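Local coordinates for epidermal growth factor receptor pathway substrate 8-like protein 1 (Mus musculus, PDB 2CY5), which probably serves as an EPS8-related signalling adaptor, whose phosphotyrosine-binding (PTB) domain is likely to recognise short peptide motifs in partner proteins, at the interface of chains A and B. Residues are numbered along the deposited sequence; one frame, centred on the assembly and turned at random. Chains: chain A/B, epidermal growth factor receptor pathway substrate 8-like protein 1.

Contact 1: the interface of chains A and B. Residues chain A 15, 17-20, 40, 45; chain B 103-106.
The first strand of the PTB domain in chain A (9-20) pairs edge to edge with the B:Glu103-B:Gln106 loop, forming a parallel bridge between A:Thr18 and B:Arg104. Its firm bond runs from the amide N of B:Ala105 to the carbonyl O of A:Thr18 (3.0 Å), nearly along the C=O axis. Packing is tightest beside it, where the methyl CE of selenomethionine A:Met40 presses on CB of B:Ala105 at 3.4 Å and lies over the centre of the A:Arg45 guanidinium. Methyl CG2 of A:Thr18, anti to its backbone N, sits over the centre of the B:Arg104 guanidinium (4.0 Å from CZ), while SG of A:Cys20 lies at that group's edge. Toward A:His15 the contact loosens: the direct bond from A:Thr18 N to B:Glu103 O is weak, and a water 3.1 Å from that N also binds that O. The imidazole, with CG anti to the backbone N (chi1 168°), hydrogen-bonds through NE2 of A:His15 to A:Thr18 OG1 (2.9 Å) and turns one face to CG of the poorly ordered B:Glu103. CE1 of A:His15 lies 3.3 Å from the B:Glu103 carbonyl O. An alanine at A:His15 would probably leave the A:Thr18 hydroxyl less fixed in rotation and the B:Glu103 backbone less well packed. The site lies at the end of strand 9-20, with A:Met40 from helix 30-42 and the partner loop before strand 108-114.

Contact 2: the interface of chains A and B. Residues chain A 72, 101, 104, 108; chain B 72, 101, 104, 108.
Across the two-fold axis of this PTB-domain pair, two arginines stack face to face within a cluster of carboxylates. A:Arg104 leaves its backbone with CG anti to the carbonyl carbon (chi1 -67°) and runs extended from CB through CG and CD to NE. CD of A:Arg104 is the first side-chain atom to come near B:Arg104, 3.8 Å from its NH2. NE of A:Arg104 faces carboxylates of its own chain, in salt bridges with A:Glu101 OE2 (3.8 Å) and, more distantly, A:Asp108 OD2. As part of the stack, NE of A:Arg104 also comes within 3.4 Å of NH2 of B:Arg104. CZ of A:Arg104 lies over the centre of the B:Arg104 guanidinium, 3.4 Å from its CZ, with the planes only 4° apart. At the tip, the two terminal nitrogens grip B:Asp108 end-on, one to each carboxylate oxygen. NH1 of A:Arg104 donates to OD1 of B:Asp108 at 3.1 Å. NH2 of A:Arg104 donates to OD2 of B:Asp108 at 2.5 Å, and both bonds are almost straight at the hydrogen. The acceptors lie close to the guanidinium plane, yet the donors meet them from above the carboxylate plane, the two groups being turned 66° apart. NH2 of A:Arg104 also forms a salt bridge with OE2 of B:Glu101, 3.4 Å away. Surrounding carboxylates would probably offset the repulsion between the stacked cations, and the paired bonds are likely to help hold each guanidinium flat against its twin. Beyond the stack, A:Glu72 and B:Glu72 from strands 70-75 bring their carboxylates together nearly coplanar, with OE1 of A:Glu72 3.6 Å from OE2 of B:Glu72; this proximity of acids may raise the proton affinity of one of them.

Contact 1: the interface of chains A and B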
loop_
_atom_site.group_PDB
_atom_site.type_symbol
_atom_site.label_atom_id
_atom_site.label_comp_id
_atom_site.label_asym_id
_atom_site.label_seq_id
_atom_site.Cartn_x
_atom_site.Cartn_y
_atom_site.Cartn_z
ATOM N N HIS A 15 -14.070 -5.898 0.669
ATOM C CA HIS A 15 -12.848 -5.794 -0.165
ATOM C C HIS A 15 -12.508 -7.204 -0.624
ATOM O O HIS A 15 -12.578 -8.170 0.195
ATOM C CB HIS A 15 -11.765 -5.227 0.781
ATOM C CG HIS A 15 -10.408 -5.341 0.149
ATOM N ND1 HIS A 15 -9.538 -6.422 0.369
ATOM C CD2 HIS A 15 -9.785 -4.542 -0.761
ATOM C CE1 HIS A 15 -8.453 -6.270 -0.384
ATOM N NE2 HIS A 15 -8.568 -5.134 -1.076
ATOM N N VAL A 17 -9.600 -8.037 -3.142
ATOM C CA VAL A 17 -8.127 -8.225 -3.345
ATOM C C VAL A 17 -7.524 -6.858 -3.814
ATOM O O VAL A 17 -8.275 -5.972 -4.322
ATOM C CB VAL A 17 -7.929 -9.287 -4.565
ATOM C CG1 VAL A 17 -8.064 -8.646 -5.958
ATOM C CG2 VAL A 17 -6.497 -9.831 -4.438
ATOM N N THR A 18 -6.238 -6.615 -3.506
ATOM C CA THR A 18 -5.493 -5.495 -4.009
ATOM C C THR A 18 -4.221 -6.146 -4.608
ATOM O O THR A 18 -3.577 -7.023 -3.909
ATOM C CB THR A 18 -5.126 -4.628 -2.906
ATOM O OG1 THR A 18 -6.287 -3.974 -2.352
ATOM C CG2 THR A 18 -4.109 -3.547 -3.423
ATOM N N PHE A 19 -3.815 -5.824 -5.817
ATOM C CA PHE A 19 -2.599 -6.388 -6.367
ATOM C C PHE A 19 -1.896 -5.336 -7.200
ATOM O O PHE A 19 -2.559 -4.390 -7.687
ATOM C CB PHE A 19 -2.916 -7.710 -7.149
ATOM C CG PHE A 19 -3.747 -7.535 -8.414
ATOM C CD1 PHE A 19 -3.218 -6.983 -9.530
ATOM C CD2 PHE A 19 -5.102 -7.972 -8.398
ATOM C CE1 PHE A 19 -4.029 -6.822 -10.725
ATOM C CE2 PHE A 19 -5.934 -7.833 -9.557
ATOM C CZ PHE A 19 -5.414 -7.266 -10.698
ATOM N N CYS A 20 -0.568 -5.421 -7.340
ATOM C CA CYS A 20 0.221 -4.356 -8.014
ATOM C C CYS A 20 0.102 -4.618 -9.498
ATOM O O CYS A 20 -0.018 -5.783 -9.971
ATOM C CB CYS A 20 1.819 -4.479 -7.640
ATOM S SG CYS A 20 1.684 -4.439 -5.761
HETATM N N MSE A 40 -6.868 -15.539 -9.359
HETATM C CA MSE A 40 -6.492 -15.424 -7.956
HETATM C C MSE A 40 -7.448 -16.103 -7.099
HETATM O O MSE A 40 -7.114 -16.734 -6.056
HETATM C CB MSE A 40 -6.288 -13.896 -7.487
HETATM C CG MSE A 40 -5.089 -13.463 -8.223
HETATM SE SE MSE A 40 -4.941 -11.491 -7.860
HETATM C CE MSE A 40 -4.297 -11.774 -5.955
ATOM N N ARG A 45 -6.591 -17.007 -3.188
ATOM C CA ARG A 45 -6.086 -15.680 -2.726
ATOM C C ARG A 45 -7.118 -14.637 -2.493
ATOM O O ARG A 45 -6.771 -13.531 -2.152
ATOM C CB ARG A 45 -5.097 -15.091 -3.761
ATOM C CG ARG A 45 -3.993 -16.141 -4.088
ATOM C CD ARG A 45 -2.711 -15.493 -4.288
ATOM N NE ARG A 45 -2.398 -15.352 -5.639
ATOM C CZ ARG A 45 -1.472 -14.489 -6.090
ATOM N NH1 ARG A 45 -0.766 -13.710 -5.243
ATOM N NH2 ARG A 45 -1.303 -14.336 -7.408
ATOM N N GLU B 103 -4.567 -6.834 3.487
ATOM C CA GLU B 103 -5.299 -6.646 2.259
ATOM C C GLU B 103 -4.610 -6.879 0.895
ATOM O O GLU B 103 -5.259 -6.947 -0.225
ATOM C CB GLU B 103 -5.770 -5.241 2.251
ATOM C CG GLU B 103 -6.970 -5.041 3.139
ATOM C CD GLU B 103 -6.740 -5.419 4.572
ATOM O OE1 GLU B 103 -6.666 -6.641 4.829
ATOM O OE2 GLU B 103 -6.643 -4.506 5.435
ATOM N N ARG B 104 -3.285 -6.891 0.935
ATOM C CA ARG B 104 -2.531 -7.030 -0.322
ATOM C C ARG B 104 -2.209 -8.440 -0.662
ATOM O O ARG B 104 -1.883 -9.226 0.192
ATOM C CB ARG B 104 -1.183 -6.166 -0.245
ATOM C CG ARG B 104 -1.617 -4.648 -0.201
ATOM C CD ARG B 104 -0.317 -3.786 -0.208
ATOM N NE ARG B 104 -0.748 -2.534 -0.635
ATOM C CZ ARG B 104 -0.662 -2.102 -1.894
ATOM N NH1 ARG B 104 -0.141 -2.799 -2.852
ATOM N NH2 ARG B 104 -1.065 -0.926 -2.140
ATOM N N ALA B 105 -2.158 -8.735 -1.925
ATOM C CA ALA B 105 -1.881 -10.117 -2.369
ATOM C C ALA B 105 -0.357 -10.470 -2.207
ATOM O O ALA B 105 -0.014 -11.650 -2.054
ATOM C CB ALA B 105 -2.211 -10.237 -3.786
ATOM N N GLN B 106 0.531 -9.460 -2.179
ATOM C CA GLN B 106 1.970 -9.716 -2.138
ATOM C C GLN B 106 2.609 -8.830 -1.077
ATOM O O GLN B 106 2.070 -7.764 -0.753
ATOM C CB GLN B 106 2.562 -9.352 -3.461
ATOM C CG GLN B 106 2.240 -10.436 -4.595
ATOM C CD GLN B 106 2.704 -10.033 -6.017
ATOM O OE1 GLN B 106 2.990 -8.807 -6.334
ATOM N NE2 GLN B 106 2.738 -11.071 -6.926
HETATM O O HOH W 1 -5.353 -8.985 -1.732
#

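Contact 2: the interface of chains A and B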
loop_
_atom_site.group_PDB
_atom_site.type_symbol
_atom_site.label_atom_id
_atom_site.label_comp_id
_atom_site.label_asym_id
_atom_site.label_seq_id
_atom_site.Cartn_x
_atom_site.Cartn_y
_atom_site.Cartn_z
ATOM N N GLU A 72 -7.534 2.847 5.484
ATOM C CA GLU A 72 -6.695 3.306 4.397
ATOM C C GLU A 72 -7.369 4.537 3.794
ATOM O O GLU A 72 -8.601 4.680 3.934
ATOM C CB GLU A 72 -6.613 2.207 3.324
ATOM C CG GLU A 72 -5.508 2.526 2.322
ATOM C CD GLU A 72 -4.055 2.511 2.944
ATOM O OE1 GLU A 72 -3.767 1.540 3.692
ATOM O OE2 GLU A 72 -3.205 3.437 2.680
ATOM N N GLU A 101 -0.234 5.363 -5.636
ATOM C CA GLU A 101 0.160 6.040 -4.396
ATOM C C GLU A 101 1.578 6.693 -4.705
ATOM O O GLU A 101 2.469 6.110 -5.462
ATOM C CB GLU A 101 0.292 5.057 -3.285
ATOM C CG GLU A 101 -1.036 4.483 -2.881
ATOM C CD GLU A 101 -0.893 3.569 -1.701
ATOM O OE1 GLU A 101 -0.212 3.970 -0.730
ATOM O OE2 GLU A 101 -1.459 2.434 -1.721
ATOM N N ARG A 104 4.759 4.571 -3.950
ATOM C CA ARG A 104 4.931 3.254 -4.585
ATOM C C ARG A 104 5.454 3.334 -5.974
ATOM O O ARG A 104 5.081 4.196 -6.729
ATOM C CB ARG A 104 3.539 2.459 -4.572
ATOM C CG ARG A 104 3.212 2.138 -3.060
ATOM C CD ARG A 104 1.901 1.294 -3.031
ATOM N NE ARG A 104 1.933 0.669 -1.788
ATOM C CZ ARG A 104 2.365 -0.577 -1.587
ATOM N NH1 ARG A 104 2.779 -1.350 -2.540
ATOM N NH2 ARG A 104 2.311 -1.034 -0.407
ATOM N N ASP A 108 -1.779 0.224 -8.149
ATOM C CA ASP A 108 -2.379 -1.011 -7.614
ATOM C C ASP A 108 -3.844 -1.037 -8.146
ATOM O O ASP A 108 -4.463 0.088 -8.323
ATOM C CB ASP A 108 -2.548 -0.830 -6.108
ATOM C CG ASP A 108 -1.208 -0.722 -5.350
ATOM O OD1 ASP A 108 -0.446 -1.630 -5.731
ATOM O OD2 ASP A 108 -0.970 0.165 -4.438
ATOM N N GLU B 72 1.467 6.699 6.922
ATOM C CA GLU B 72 1.239 5.278 6.760
ATOM C C GLU B 72 1.553 4.614 8.098
ATOM O O GLU B 72 2.330 5.187 8.890
ATOM C CB GLU B 72 2.203 4.732 5.693
ATOM C CG GLU B 72 1.791 3.322 5.279
ATOM C CD GLU B 72 0.391 3.253 4.547
ATOM O OE1 GLU B 72 0.178 4.107 3.646
ATOM O OE2 GLU B 72 -0.476 2.355 4.848
ATOM N N GLU B 101 0.979 -6.535 4.113
ATOM C CA GLU B 101 -0.252 -5.895 4.585
ATOM C C GLU B 101 -1.403 -6.967 4.348
ATOM O O GLU B 101 -1.418 -7.764 3.313
ATOM C CB GLU B 101 -0.539 -4.667 3.791
ATOM C CG GLU B 101 0.462 -3.579 4.055
ATOM C CD GLU B 101 0.102 -2.324 3.319
ATOM O OE1 GLU B 101 -1.085 -1.929 3.382
ATOM O OE2 GLU B 101 0.997 -1.706 2.666
ATOM N N ARG B 104 -3.285 -6.891 0.935
ATOM C CA ARG B 104 -2.531 -7.030 -0.322
ATOM C C ARG B 104 -2.209 -8.440 -0.662
ATOM O O ARG B 104 -1.883 -9.226 0.192
ATOM C CB ARG B 104 -1.183 -6.166 -0.245
ATOM C CG ARG B 104 -1.617 -4.648 -0.201
ATOM C CD ARG B 104 -0.317 -3.786 -0.208
ATOM N NE ARG B 104 -0.748 -2.534 -0.635
ATOM C CZ ARG B 104 -0.662 -2.102 -1.894
ATOM N NH1 ARG B 104 -0.141 -2.799 -2.852
ATOM N NH2 ARG B 104 -1.065 -0.926 -2.140
ATOM N N ASP B 108 5.575 -6.196 0.388
ATOM C CA ASP B 108 6.240 -5.063 -0.281
ATOM C C ASP B 108 7.618 -4.899 0.431
ATOM O O ASP B 108 7.706 -5.191 1.691
ATOM C CB ASP B 108 5.486 -3.792 0.101
ATOM C CG ASP B 108 4.047 -3.744 -0.455
ATOM O OD1 ASP B 108 4.060 -4.057 -1.660
ATOM O OD2 ASP B 108 3.020 -3.389 0.248
#

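Contact 1 and contact 2 have C-alpha centres about 10 Å apart and share B:Arg104. Its backbone belongs to the loop that joins the first strand of the other chain in contact 1, while its guanidinium reaches the two-fold centre in contact 2. That guanidinium lies between A:Thr18 CG2 on one face and A:Arg104 on the other. Contact 1 has a twin with the chains exchanged, so the two strand-loop pairings are bridged by the charged cluster between them. The continuous interface is compatible with a two-fold dimer, but may equally reflect crystal packing; the structure alone does not show which.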